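Local coordinates for fumarylacetoacetate hydrolase (Burkholderia xenovorans, PDB 5TI1), which probably hydrolyses fumarylacetoacetate to fumarate and acetoacetate, the last step of phenylalanine and tyrosine breakdown, using a bound magnesium ion, at residues 14-19 and 106-110; 35-41 and 428-433; 163-167 and 390-395; 203-208 and 263-269. Residues are numbered along the deposited sequence.

Interaction 1: 14-19 and 106-110; sequences DLQATL and RSVRV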
loop_
_atom_site.group_PDB
_atom_site.type_symbol
_atom_site.label_atom_id
_atom_site.label_comp_id
_atom_site.label_asym_id
_atom_site.label_seq_id
_atom_site.Cartn_x
_atom_site.Cartn_y
_atom_site.Cartn_z
ATOM N N ASP B 14 7.672 -13.306 34.967
ATOM C CA ASP B 14 6.586 -12.333 35.032
ATOM C C ASP B 14 5.639 -12.492 33.852
ATOM O O ASP B 14 4.414 -12.427 34.013
ATOM C CB ASP B 14 7.149 -10.913 35.044
ATOM C CG ASP B 14 7.805 -10.555 36.347
ATOM O OD1 ASP B 14 7.418 -11.124 37.387
ATOM O OD2 ASP B 14 8.699 -9.685 36.326
ATOM N N LEU B 15 6.197 -12.670 32.653
ATOM C CA LEU B 15 5.370 -12.857 31.470
ATOM C C LEU B 15 4.523 -14.116 31.586
ATOM O O LEU B 15 3.350 -14.128 31.195
ATOM C CB LEU B 15 6.253 -12.907 30.226
ATOM C CG LEU B 15 5.526 -13.111 28.897
ATOM C CD1 LEU B 15 4.615 -11.929 28.583
ATOM C CD2 LEU B 15 6.522 -13.344 27.783
ATOM N N GLN B 16 5.096 -15.186 32.139
ATOM C CA GLN B 16 4.355 -16.436 32.263
ATOM C C GLN B 16 3.165 -16.286 33.202
ATOM O O GLN B 16 2.090 -16.847 32.948
ATOM C CB GLN B 16 5.280 -17.548 32.756
ATOM C CG GLN B 16 4.588 -18.897 32.804
ATOM C CD GLN B 16 3.902 -19.218 31.492
ATOM O OE1 GLN B 16 2.671 -19.219 31.404
ATOM N NE2 GLN B 16 4.698 -19.476 30.454
ATOM N N ALA B 17 3.336 -15.532 34.292
ATOM C CA ALA B 17 2.247 -15.345 35.244
ATOM C C ALA B 17 1.019 -14.723 34.587
ATOM O O ALA B 17 -0.111 -15.021 34.986
ATOM C CB ALA B 17 2.717 -14.486 36.418
ATOM N N THR B 18 1.219 -13.870 33.573
ATOM C CA THR B 18 0.101 -13.223 32.890
ATOM C C THR B 18 -0.713 -14.198 32.047
ATOM O O THR B 18 -1.821 -13.857 31.624
ATOM C CB THR B 18 0.609 -12.090 31.990
ATOM O OG1 THR B 18 1.298 -12.643 30.859
ATOM C CG2 THR B 18 1.534 -11.150 32.755
ATOM N N LEU B 19 -0.178 -15.384 31.769
ATOM C CA LEU B 19 -0.852 -16.392 30.962
ATOM C C LEU B 19 -1.593 -17.417 31.805
ATOM O O LEU B 19 -2.281 -18.279 31.250
ATOM C CB LEU B 19 0.164 -17.103 30.066
ATOM C CG LEU B 19 0.987 -16.189 29.159
ATOM C CD1 LEU B 19 2.015 -16.982 28.391
ATOM C CD2 LEU B 19 0.036 -15.443 28.211
ATOM N N ARG B 106 5.821 -6.239 26.693
ATOM C CA ARG B 106 5.712 -7.199 27.785
ATOM C C ARG B 106 5.758 -6.508 29.137
ATOM O O ARG B 106 4.994 -6.868 30.039
ATOM C CB ARG B 106 6.811 -8.249 27.660
ATOM C CG ARG B 106 6.656 -9.108 26.428
ATOM C CD ARG B 106 7.755 -10.155 26.312
ATOM N NE ARG B 106 7.463 -11.090 25.230
ATOM C CZ ARG B 106 8.220 -12.133 24.907
ATOM N NH1 ARG B 106 9.340 -12.378 25.578
ATOM N NH2 ARG B 106 7.860 -12.926 23.905
ATOM N N SER B 107 6.638 -5.515 29.296
ATOM C CA SER B 107 6.624 -4.689 30.500
ATOM C C SER B 107 5.226 -4.137 30.784
ATOM O O SER B 107 4.697 -4.289 31.892
ATOM C CB SER B 107 7.628 -3.546 30.360
ATOM O OG SER B 107 7.597 -2.705 31.502
ATOM N N VAL B 108 4.613 -3.487 29.788
ATOM C CA VAL B 108 3.267 -2.951 29.980
ATOM C C VAL B 108 2.291 -4.063 30.340
ATOM O O VAL B 108 1.459 -3.913 31.245
ATOM C CB VAL B 108 2.810 -2.180 28.727
ATOM C CG1 VAL B 108 1.331 -1.835 28.828
ATOM C CG2 VAL B 108 3.627 -0.917 28.564
ATOM N N ARG B 109 2.381 -5.201 29.649
ATOM C CA ARG B 109 1.444 -6.289 29.902
ATOM C C ARG B 109 1.575 -6.824 31.328
ATOM O O ARG B 109 0.570 -7.134 31.979
ATOM C CB ARG B 109 1.660 -7.408 28.891
ATOM C CG ARG B 109 0.842 -8.619 29.222
ATOM C CD ARG B 109 1.091 -9.755 28.283
ATOM N NE ARG B 109 0.346 -10.913 28.739
ATOM C CZ ARG B 109 -0.916 -11.142 28.407
ATOM N NH1 ARG B 109 -1.540 -10.290 27.602
ATOM N NH2 ARG B 109 -1.548 -12.213 28.875
ATOM N N VAL B 110 2.805 -6.927 31.833
ATOM C CA VAL B 110 3.004 -7.429 33.186
ATOM C C VAL B 110 2.491 -6.426 34.214
ATOM O O VAL B 110 1.831 -6.804 35.189
ATOM C CB VAL B 110 4.492 -7.778 33.417
ATOM C CG1 VAL B 110 4.719 -8.165 34.867
ATOM C CG2 VAL B 110 4.911 -8.915 32.507
#

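Interaction 2: 35-41 and 428-433; sequences GDFSIQN and YRVGFG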
loop_
_atom_site.group_PDB
_atom_site.type_symbol
_atom_site.label_atom_id
_atom_site.label_comp_id
_atom_site.label_asym_id
_atom_site.label_seq_id
_atom_site.Cartn_x
_atom_site.Cartn_y
_atom_site.Cartn_z
ATOM N N GLY B 35 -16.570 -14.308 28.034
ATOM C CA GLY B 35 -16.184 -12.997 27.560
ATOM C C GLY B 35 -14.837 -13.022 26.862
ATOM O O GLY B 35 -13.951 -13.820 27.183
ATOM N N ASP B 36 -14.681 -12.121 25.891
ATOM C CA ASP B 36 -13.442 -12.071 25.120
ATOM C C ASP B 36 -12.284 -11.503 25.934
ATOM O O ASP B 36 -11.128 -11.887 25.716
ATOM C CB ASP B 36 -13.637 -11.232 23.850
ATOM C CG ASP B 36 -14.381 -11.982 22.754
ATOM O OD1 ASP B 36 -14.259 -13.224 22.673
ATOM O OD2 ASP B 36 -15.095 -11.327 21.968
ATOM N N PHE B 37 -12.566 -10.597 26.865
ATOM C CA PHE B 37 -11.516 -9.776 27.447
ATOM C C PHE B 37 -11.174 -10.199 28.873
ATOM O O PHE B 37 -11.261 -9.412 29.822
ATOM C CB PHE B 37 -11.944 -8.318 27.336
ATOM C CG PHE B 37 -12.343 -7.947 25.932
ATOM C CD1 PHE B 37 -11.456 -8.149 24.881
ATOM C CD2 PHE B 37 -13.613 -7.457 25.650
ATOM C CE1 PHE B 37 -11.816 -7.841 23.578
ATOM C CE2 PHE B 37 -13.982 -7.140 24.345
ATOM C CZ PHE B 37 -13.081 -7.329 23.312
ATOM N N SER B 38 -10.777 -11.459 29.009
ATOM C CA SER B 38 -10.258 -11.994 30.259
ATOM C C SER B 38 -9.003 -11.237 30.674
ATOM O O SER B 38 -8.345 -10.585 29.862
ATOM C CB SER B 38 -9.920 -13.472 30.086
ATOM O OG SER B 38 -9.145 -13.633 28.897
ATOM N N ILE B 39 -8.639 -11.362 31.954
ATOM C CA ILE B 39 -7.387 -10.750 32.396
ATOM C C ILE B 39 -6.203 -11.351 31.654
ATOM O O ILE B 39 -5.123 -10.751 31.615
ATOM C CB ILE B 39 -7.219 -10.883 33.926
ATOM C CG1 ILE B 39 -6.218 -9.849 34.450
ATOM C CG2 ILE B 39 -6.805 -12.293 34.295
ATOM C CD1 ILE B 39 -5.964 -9.937 35.947
ATOM N N GLN B 40 -6.384 -12.525 31.045
ATOM C CA GLN B 40 -5.321 -13.149 30.270
ATOM C C GLN B 40 -5.150 -12.516 28.895
ATOM O O GLN B 40 -4.128 -12.752 28.240
ATOM C CB GLN B 40 -5.591 -14.651 30.119
ATOM C CG GLN B 40 -5.396 -15.472 31.398
ATOM C CD GLN B 40 -6.584 -15.415 32.339
ATOM O OE1 GLN B 40 -7.615 -14.817 32.022
ATOM N NE2 GLN B 40 -6.450 -16.053 33.504
ATOM N N ASN B 41 -6.119 -11.722 28.445
ATOM C CA ASN B 41 -6.071 -11.160 27.103
ATOM C C ASN B 41 -5.238 -9.886 27.089
ATOM O O ASN B 41 -4.075 -9.902 26.667
ATOM C CB ASN B 41 -7.487 -10.896 26.585
ATOM C CG ASN B 41 -7.502 -10.521 25.111
ATOM O OD1 ASN B 41 -6.459 -10.260 24.514
ATOM N ND2 ASN B 41 -8.685 -10.501 24.520
ATOM N N TYR B 428 -12.017 -20.042 30.458
ATOM C CA TYR B 428 -11.865 -18.656 30.043
ATOM C C TYR B 428 -11.610 -18.613 28.547
ATOM O O TYR B 428 -11.405 -19.641 27.896
ATOM C CB TYR B 428 -10.734 -17.955 30.800
ATOM C CG TYR B 428 -9.348 -18.363 30.336
ATOM C CD1 TYR B 428 -8.871 -19.645 30.569
ATOM C CD2 TYR B 428 -8.519 -17.466 29.668
ATOM C CE1 TYR B 428 -7.616 -20.032 30.152
ATOM C CE2 TYR B 428 -7.248 -17.845 29.247
ATOM C CZ TYR B 428 -6.799 -19.134 29.499
ATOM O OH TYR B 428 -5.541 -19.542 29.092
ATOM N N ARG B 429 -11.620 -17.394 28.011
ATOM C CA ARG B 429 -11.358 -17.149 26.605
ATOM C C ARG B 429 -10.367 -16.004 26.449
ATOM O O ARG B 429 -10.218 -15.146 27.323
ATOM C CB ARG B 429 -12.648 -16.812 25.835
ATOM C CG ARG B 429 -13.656 -17.940 25.780
ATOM C CD ARG B 429 -14.841 -17.571 24.906
ATOM N NE ARG B 429 -15.754 -18.698 24.745
ATOM C CZ ARG B 429 -16.884 -18.641 24.049
ATOM N NH1 ARG B 429 -17.232 -17.512 23.453
ATOM N NH2 ARG B 429 -17.661 -19.708 23.941
ATOM N N VAL B 430 -9.683 -16.017 25.315
ATOM C CA VAL B 430 -8.852 -14.916 24.848
ATOM C C VAL B 430 -9.422 -14.574 23.481
ATOM O O VAL B 430 -9.187 -15.296 22.508
ATOM C CB VAL B 430 -7.367 -15.299 24.780
ATOM C CG1 VAL B 430 -6.534 -14.225 24.085
ATOM C CG2 VAL B 430 -6.847 -15.553 26.176
ATOM N N GLY B 431 -10.228 -13.508 23.414
ATOM C CA GLY B 431 -11.065 -13.244 22.266
ATOM C C GLY B 431 -10.739 -11.939 21.554
ATOM O O GLY B 431 -9.942 -11.119 22.023
ATOM N N PHE B 432 -11.399 -11.745 20.412
ATOM C CA PHE B 432 -11.041 -10.685 19.476
ATOM C C PHE B 432 -12.110 -9.606 19.328
ATOM O O PHE B 432 -11.909 -8.651 18.562
ATOM C CB PHE B 432 -10.730 -11.295 18.105
ATOM C CG PHE B 432 -9.385 -11.948 18.023
ATOM C CD1 PHE B 432 -9.179 -13.205 18.558
ATOM C CD2 PHE B 432 -8.326 -11.306 17.393
ATOM C CE1 PHE B 432 -7.945 -13.813 18.474
ATOM C CE2 PHE B 432 -7.080 -11.910 17.312
ATOM C CZ PHE B 432 -6.892 -13.158 17.847
ATOM N N GLY B 433 -13.231 -9.715 20.037
ATOM C CA GLY B 433 -14.284 -8.752 19.753
ATOM C C GLY B 433 -14.937 -9.056 18.413
ATOM O O GLY B 433 -15.015 -10.209 17.975
HETATM O O HOH W 1 -13.103 -15.594 29.237
HETATM O O HOH W 2 -15.604 -12.301 19.729
HETATM O O HOH W 3 -16.275 -15.124 23.381
#

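Interaction 3: 163-167 and 390-395; sequences NVGSM and LELTWN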
loop_
_atom_site.group_PDB
_atom_site.type_symbol
_atom_site.label_atom_id
_atom_site.label_comp_id
_atom_site.label_asym_id
_atom_site.label_seq_id
_atom_site.Cartn_x
_atom_site.Cartn_y
_atom_site.Cartn_z
ATOM N N ASN B 163 -11.553 -25.203 -2.843
ATOM C CA ASN B 163 -12.942 -24.881 -3.172
ATOM C C ASN B 163 -13.015 -23.952 -4.374
ATOM O O ASN B 163 -13.674 -24.260 -5.374
ATOM C CB ASN B 163 -13.633 -24.245 -1.966
ATOM C CG ASN B 163 -13.927 -25.248 -0.870
ATOM O OD1 ASN B 163 -14.075 -26.440 -1.131
ATOM N ND2 ASN B 163 -14.010 -24.767 0.367
ATOM N N VAL B 164 -12.315 -22.817 -4.297
ATOM C CA VAL B 164 -12.323 -21.831 -5.373
ATOM C C VAL B 164 -11.774 -22.436 -6.656
ATOM O O VAL B 164 -12.377 -22.314 -7.729
ATOM C CB VAL B 164 -11.525 -20.584 -4.956
ATOM C CG1 VAL B 164 -11.256 -19.703 -6.154
ATOM C CG2 VAL B 164 -12.279 -19.824 -3.883
ATOM N N GLY B 165 -10.613 -23.091 -6.566
ATOM C CA GLY B 165 -10.021 -23.696 -7.743
ATOM C C GLY B 165 -10.896 -24.759 -8.375
ATOM O O GLY B 165 -10.887 -24.922 -9.597
ATOM N N SER B 166 -11.663 -25.492 -7.561
ATOM C CA SER B 166 -12.565 -26.499 -8.113
ATOM C C SER B 166 -13.609 -25.866 -9.024
ATOM O O SER B 166 -13.975 -26.443 -10.052
ATOM C CB SER B 166 -13.241 -27.288 -6.991
ATOM O OG SER B 166 -12.322 -28.160 -6.353
ATOM N N MET B 167 -14.097 -24.675 -8.672
ATOM C CA MET B 167 -15.087 -24.025 -9.526
ATOM C C MET B 167 -14.440 -23.473 -10.786
ATOM O O MET B 167 -15.042 -23.500 -11.866
ATOM C CB MET B 167 -15.799 -22.911 -8.764
ATOM C CG MET B 167 -16.329 -23.322 -7.412
ATOM S SD MET B 167 -17.146 -21.940 -6.597
ATOM C CE MET B 167 -16.899 -22.356 -4.872
ATOM N N LEU B 390 -19.182 -17.351 -1.374
ATOM C CA LEU B 390 -18.829 -18.044 -2.609
ATOM C C LEU B 390 -18.639 -19.541 -2.366
ATOM O O LEU B 390 -19.144 -20.377 -3.128
ATOM C CB LEU B 390 -17.569 -17.424 -3.215
ATOM C CG LEU B 390 -16.979 -18.191 -4.404
ATOM C CD1 LEU B 390 -17.903 -18.109 -5.615
ATOM C CD2 LEU B 390 -15.558 -17.716 -4.742
ATOM N N GLU B 391 -17.935 -19.904 -1.293
ATOM C CA GLU B 391 -17.781 -21.321 -0.972
ATOM C C GLU B 391 -19.037 -21.881 -0.316
ATOM O O GLU B 391 -19.514 -22.956 -0.696
ATOM C CB GLU B 391 -16.577 -21.538 -0.059
ATOM C CG GLU B 391 -15.251 -21.035 -0.619
ATOM C CD GLU B 391 -14.237 -20.844 0.469
ATOM O OE1 GLU B 391 -13.500 -21.802 0.765
ATOM O OE2 GLU B 391 -14.189 -19.741 1.051
ATOM N N LEU B 392 -19.576 -21.169 0.678
ATOM C CA LEU B 392 -20.696 -21.696 1.450
ATOM C C LEU B 392 -21.884 -22.051 0.561
ATOM O O LEU B 392 -22.584 -23.037 0.830
ATOM C CB LEU B 392 -21.112 -20.689 2.526
ATOM C CG LEU B 392 -20.074 -20.459 3.630
ATOM C CD1 LEU B 392 -20.421 -19.259 4.500
ATOM C CD2 LEU B 392 -19.889 -21.724 4.474
ATOM N N THR B 393 -22.116 -21.286 -0.506
ATOM C CA THR B 393 -23.239 -21.530 -1.406
ATOM C C THR B 393 -22.802 -22.130 -2.736
ATOM O O THR B 393 -23.631 -22.278 -3.640
ATOM C CB THR B 393 -24.026 -20.236 -1.656
ATOM O OG1 THR B 393 -23.261 -19.347 -2.477
ATOM C CG2 THR B 393 -24.348 -19.541 -0.348
ATOM N N TRP B 394 -21.529 -22.498 -2.862
ATOM C CA TRP B 394 -20.942 -22.990 -4.110
ATOM C C TRP B 394 -21.389 -22.127 -5.290
ATOM O O TRP B 394 -22.071 -22.566 -6.219
ATOM C CB TRP B 394 -21.264 -24.466 -4.345
ATOM C CG TRP B 394 -20.265 -25.132 -5.257
ATOM C CD1 TRP B 394 -20.460 -25.511 -6.555
ATOM C CD2 TRP B 394 -18.908 -25.474 -4.941
ATOM N NE1 TRP B 394 -19.313 -26.078 -7.061
ATOM C CE2 TRP B 394 -18.346 -26.067 -6.091
ATOM C CE3 TRP B 394 -18.116 -25.345 -3.793
ATOM C CZ2 TRP B 394 -17.031 -26.528 -6.128
ATOM C CZ3 TRP B 394 -16.806 -25.798 -3.835
ATOM C CH2 TRP B 394 -16.279 -26.381 -4.994
ATOM N N ASN B 395 -20.980 -20.861 -5.221
ATOM C CA ASN B 395 -21.285 -19.860 -6.242
ATOM C C ASN B 395 -22.790 -19.706 -6.468
ATOM O O ASN B 395 -23.229 -19.328 -7.557
ATOM C CB ASN B 395 -20.577 -20.177 -7.561
ATOM C CG ASN B 395 -20.430 -18.958 -8.435
ATOM O OD1 ASN B 395 -20.585 -17.824 -7.964
ATOM N ND2 ASN B 395 -20.127 -19.174 -9.715
#

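Interaction 4: 203-208 and 263-269; sequences PNGQLK and ARDIQQW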
loop_
_atom_site.group_PDB
_atom_site.type_symbol
_atom_site.label_atom_id
_atom_site.label_comp_id
_atom_site.label_asym_id
_atom_site.label_seq_id
_atom_site.Cartn_x
_atom_site.Cartn_y
_atom_site.Cartn_z
ATOM N N PRO B 203 -20.149 -1.555 -4.345
ATOM C CA PRO B 203 -19.467 -0.856 -5.440
ATOM C C PRO B 203 -20.190 -1.006 -6.768
ATOM O O PRO B 203 -20.785 -2.044 -7.062
ATOM C CB PRO B 203 -18.093 -1.540 -5.485
ATOM C CG PRO B 203 -18.338 -2.928 -4.898
ATOM C CD PRO B 203 -19.381 -2.710 -3.838
ATOM N N ASN B 204 -20.156 0.058 -7.565
ATOM C CA ASN B 204 -20.375 -0.069 -8.994
ATOM C C ASN B 204 -19.047 -0.391 -9.674
ATOM O O ASN B 204 -17.977 -0.168 -9.114
ATOM C CB ASN B 204 -20.959 1.213 -9.579
ATOM C CG ASN B 204 -22.342 1.517 -9.043
ATOM O OD1 ASN B 204 -23.223 0.664 -9.042
ATOM N ND2 ASN B 204 -22.528 2.731 -8.560
ATOM N N GLY B 205 -19.127 -0.916 -10.890
ATOM C CA GLY B 205 -17.914 -1.220 -11.633
ATOM C C GLY B 205 -18.254 -1.863 -12.957
ATOM O O GLY B 205 -19.422 -1.955 -13.339
ATOM N N GLN B 206 -17.215 -2.315 -13.655
ATOM C CA GLN B 206 -17.401 -3.012 -14.921
ATOM C C GLN B 206 -17.750 -4.470 -14.662
ATOM O O GLN B 206 -17.058 -5.159 -13.906
ATOM C CB GLN B 206 -16.143 -2.920 -15.791
ATOM C CG GLN B 206 -15.754 -1.503 -16.184
ATOM C CD GLN B 206 -14.859 -1.452 -17.414
ATOM O OE1 GLN B 206 -14.815 -2.396 -18.211
ATOM N NE2 GLN B 206 -14.143 -0.339 -17.577
ATOM N N LEU B 207 -18.819 -4.935 -15.296
ATOM C CA LEU B 207 -19.300 -6.301 -15.173
ATOM C C LEU B 207 -19.321 -6.929 -16.558
ATOM O O LEU B 207 -19.746 -6.292 -17.528
ATOM C CB LEU B 207 -20.710 -6.339 -14.556
ATOM C CG LEU B 207 -20.952 -5.502 -13.299
ATOM C CD1 LEU B 207 -22.447 -5.470 -12.920
ATOM C CD2 LEU B 207 -20.101 -6.044 -12.160
ATOM N N LYS B 208 -18.865 -8.173 -16.654
ATOM C CA LYS B 208 -18.851 -8.900 -17.922
ATOM C C LYS B 208 -19.945 -9.955 -17.854
ATOM O O LYS B 208 -19.803 -10.972 -17.165
ATOM C CB LYS B 208 -17.482 -9.516 -18.199
ATOM C CG LYS B 208 -17.410 -10.374 -19.466
ATOM C CD LYS B 208 -17.526 -9.544 -20.744
ATOM C CE LYS B 208 -17.406 -10.418 -21.997
ATOM N NZ LYS B 208 -18.466 -11.481 -22.075
ATOM N N ALA B 263 -15.919 -7.987 -4.372
ATOM C CA ALA B 263 -16.924 -7.914 -5.434
ATOM C C ALA B 263 -16.490 -8.893 -6.520
ATOM O O ALA B 263 -15.662 -8.562 -7.374
ATOM C CB ALA B 263 -17.048 -6.494 -5.972
ATOM N N ARG B 264 -17.040 -10.109 -6.480
ATOM C CA ARG B 264 -16.444 -11.200 -7.245
ATOM C C ARG B 264 -16.702 -11.082 -8.735
ATOM O O ARG B 264 -15.863 -11.519 -9.529
ATOM C CB ARG B 264 -16.949 -12.544 -6.740
ATOM C CG ARG B 264 -16.664 -12.722 -5.283
ATOM C CD ARG B 264 -16.549 -14.161 -4.889
ATOM N NE ARG B 264 -16.131 -14.223 -3.499
ATOM C CZ ARG B 264 -14.873 -14.116 -3.096
ATOM N NH1 ARG B 264 -13.887 -13.957 -3.984
ATOM N NH2 ARG B 264 -14.602 -14.168 -1.800
ATOM N N ASP B 265 -17.842 -10.510 -9.136
ATOM C CA ASP B 265 -18.072 -10.311 -10.563
ATOM C C ASP B 265 -17.166 -9.220 -11.117
ATOM O O ASP B 265 -16.652 -9.346 -12.233
ATOM C CB ASP B 265 -19.550 -10.014 -10.854
ATOM C CG ASP B 265 -20.154 -8.952 -9.940
ATOM O OD1 ASP B 265 -19.492 -8.491 -8.992
ATOM O OD2 ASP B 265 -21.324 -8.581 -10.173
ATOM N N ILE B 266 -16.945 -8.148 -10.349
ATOM C CA ILE B 266 -15.939 -7.160 -10.729
ATOM C C ILE B 266 -14.565 -7.820 -10.815
ATOM O O ILE B 266 -13.758 -7.502 -11.698
ATOM C CB ILE B 266 -15.949 -5.979 -9.735
ATOM C CG1 ILE B 266 -17.268 -5.198 -9.846
ATOM C CG2 ILE B 266 -14.780 -5.035 -9.977
ATOM C CD1 ILE B 266 -17.341 -3.982 -8.935
ATOM N N GLN B 267 -14.292 -8.778 -9.922
ATOM C CA GLN B 267 -12.963 -9.391 -9.891
ATOM C C GLN B 267 -12.721 -10.234 -11.133
ATOM O O GLN B 267 -11.648 -10.162 -11.745
ATOM C CB GLN B 267 -12.790 -10.245 -8.631
ATOM C CG GLN B 267 -11.388 -10.869 -8.512
ATOM C CD GLN B 267 -11.210 -11.749 -7.278
ATOM O OE1 GLN B 267 -11.022 -11.253 -6.171
ATOM N NE2 GLN B 267 -11.250 -13.065 -7.475
ATOM N N GLN B 268 -13.708 -11.049 -11.510
ATOM C CA GLN B 268 -13.563 -11.955 -12.644
ATOM C C GLN B 268 -13.138 -11.214 -13.905
ATOM O O GLN B 268 -12.294 -11.698 -14.668
ATOM C CB GLN B 268 -14.879 -12.693 -12.884
ATOM C CG GLN B 268 -14.718 -14.124 -13.335
ATOM C CD GLN B 268 -14.190 -15.012 -12.226
ATOM O OE1 GLN B 268 -12.983 -15.087 -11.999
ATOM N NE2 GLN B 268 -15.098 -15.685 -11.522
ATOM N N TRP B 269 -13.701 -10.025 -14.127
ATOM C CA TRP B 269 -13.466 -9.308 -15.373
ATOM C C TRP B 269 -12.145 -8.540 -15.377
ATOM O O TRP B 269 -11.532 -8.391 -16.439
ATOM C CB TRP B 269 -14.642 -8.366 -15.637
ATOM C CG TRP B 269 -14.456 -7.392 -16.763
ATOM C CD1 TRP B 269 -14.521 -6.030 -16.682
ATOM C CD2 TRP B 269 -14.199 -7.698 -18.142
ATOM N NE1 TRP B 269 -14.325 -5.467 -17.924
ATOM C CE2 TRP B 269 -14.123 -6.469 -18.836
ATOM C CE3 TRP B 269 -14.034 -8.890 -18.857
ATOM C CZ2 TRP B 269 -13.876 -6.398 -20.207
ATOM C CZ3 TRP B 269 -13.792 -8.817 -20.223
ATOM C CH2 TRP B 269 -13.712 -7.579 -20.882
HETATM O O HOH W 4 -14.323 -5.314 -13.313
HETATM O O HOH W 5 -17.958 -9.785 -14.706
#

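Interaction 1: 14-19 and 106-110
A helix-against-helix contact, in which the buried Arg109 bonds to Thr18, joins the N-terminal helix 13-17 to helix 102-116; the centre of the contact lies about 23 Å from the centre of the chain. Its apolar part is a small patch: Val110 sits against Asp14, CG1 to CB 3.7 Å, and its CG2 lies 4.1 Å from Thr18 CG2. Leu15 reaches across to the other helix, its CD2 3.5 Å from Arg106 NE and over one face of that guanidinium, whose charge is met by a salt bridge to Asp294. Helix 102-116 belongs to the FAH N-terminal region, and the contact ties the start of the chain onto it. At Thr18, OG1 donates to Leu15 O (2.6 Å) and accepts from Arg109 NE (2.9 Å); Arg109 NH2 adds a weak bond to Thr18 O (3.2 Å). The Arg109 side chain also gives hydrogen bonds to two further carbonyls, NH2 to Gln40 O and NH1 to Asn41 O.

Interaction 2: 35-41 and 428-433
Here the loop 35-41, which leads into the N-terminal antiparallel sheet, packs along the start of strand 429-440 of the large mixed sheet in the FAH C-terminal region; a loop from the N-terminal part is thus joined to a strand near the C-terminal end. Backbone carbonyls carry much of the direct bonding. Gly431 N donates to Asp36 O (3.0 Å), and Gly433 N to Asp36 OD2 (3.1 Å). Asn41 ND2 bridges the segments by donating both to Asp36 O (3.1 Å) and to Gly431 O (2.9 Å). Ser38 OG makes a very short bond of 2.4 Å to Arg429 O, while Arg429 NE is hydrogen-bonded to Gln424 OE1. With CA atoms of Asp36 and Gly431 only 3.9 Å apart, a CB on Gly431 would collide with Asp36 OD1. Van der Waals contacts are fewer: Val430 CG2 meets Gln40 CB at 4.2 Å, and Phe37 CZ lies 4.0 Å from Gly433 CA while its ring stacks edge-to-face with Trp289. Three waters complete the contact. Water 1 accepts from Arg429 N (2.6 Å) and lies 2.8 Å from Gly35 O; water 2 lies 2.5 Å from Asp36 OD2 and 2.8 Å from Gly433 O. Water 3 joins Asp36 OD1 (2.9 Å) to Arg429 NH1 (2.6 Å).

Interaction 3: 163-167 and 390-395
Met167 forms the apolar centre, its thioether laid over one face of the Trp394 indole in the conformer given here. CE stands 3.6 Å from the centroid of the six-membered ring, a CH-pi contact, and SD 4.3 Å from it, a Met-aromatic contact. Next to this, Met167 SD touches Leu390 CD1 (4.0 Å), and Val164 CG2 meets Leu390 CD2 (4.0 Å). The ring's edge abuts Ser166 CB, 3.7 Å from Trp394 CH2. Trp394 is placed by the end of its own helix: with positive phi it is the C-prime residue of a Schellman motif, Asn395 N bonding to Leu390 O (2.8 Å) and Trp394 N to Glu391 O (3.0 Å). At the polar edge Asn163 ND2 donates to Glu391 OE1 (3.0 Å), an oxygen that also bonds Ser379. Glu391 OE2 bonds Ser388 and, weakly, ND1 of His160, the predicted proton acceptor. Thus Glu391 couples helix 158-168 to helix 389-392 beside the probable active site, consistent with the Glu-His pair of FAH enzymes.

Interaction 4: 203-208 and 263-269
Strand 204-207 crosses helix 264-269 at 46°, their axes approaching to 7.2 Å, in an alpha/beta packing within the FAH C-terminal region where the second subunit closes in. One bump is Ile266, whose end lies between Pro203, Gly205 and Leu207: its CD1 is 3.9 Å from Gly205 CA and 4.3 Å from Pro203 CG, and its CG1 is 3.8 Å from Leu207 CD2. The hollow exists because Gly205 has no side chain; a CB there would come within 2.7 Å of Ile266 CD1. At one end Pro203 CG rests on CB of Ala263, the N-cap residue of the helix (3.9 Å). At the other stands the larger bump, Trp269: Lys208 covers one ring face, its CD 4.2 Å from the six-membered centroid in a CH-pi contact, and Gln206 meets the ring edge. Lys208 NZ is hydrogen-bonded to Gln212 O. Where the backbones do not meet, water fills the gap: water 4 donates to Gln206 O and Ile266 O, both 2.8 Å away, and water 5 accepts from Lys208 N (2.7 Å) and donates to Asp265 O (2.8 Å). Ser363 of the second subunit packs on Pro203 and Ile266, and Tyr313 OH and Glu181 O of the second subunit are hydrogen-bonded to Gln206 NE2. The same helix carries Gln267, predicted to bind substrate. At the ring's edge Trp269 NE1 donates to Gln206 OE1, 3.1 Å away.

Overall arrangement
Interactions 1 and 2 touch, their centres 15 Å apart: they share the Arg109 side chain, and both hold the N-terminal part of the chain. Interactions 3 and 4 lie together near the magnesium site and the predicted active site, centres 17 Å apart, meeting where Leu390 packs on Arg264, which salt-bridges the magnesium ligand Glu226. Interaction 4 is the most buried and alone touches the second subunit; the others are partly buried. Polar backbone bonds and water dominate interaction 2, and an arginine interaction 1, whereas aromatic faces mark interactions 3 and 4, the latter with bridging waters as well. Interactions 2 and 4, about 20 Å apart at nearest atoms, reach neighbouring strands, 429-440 and 200-207, of one sheet.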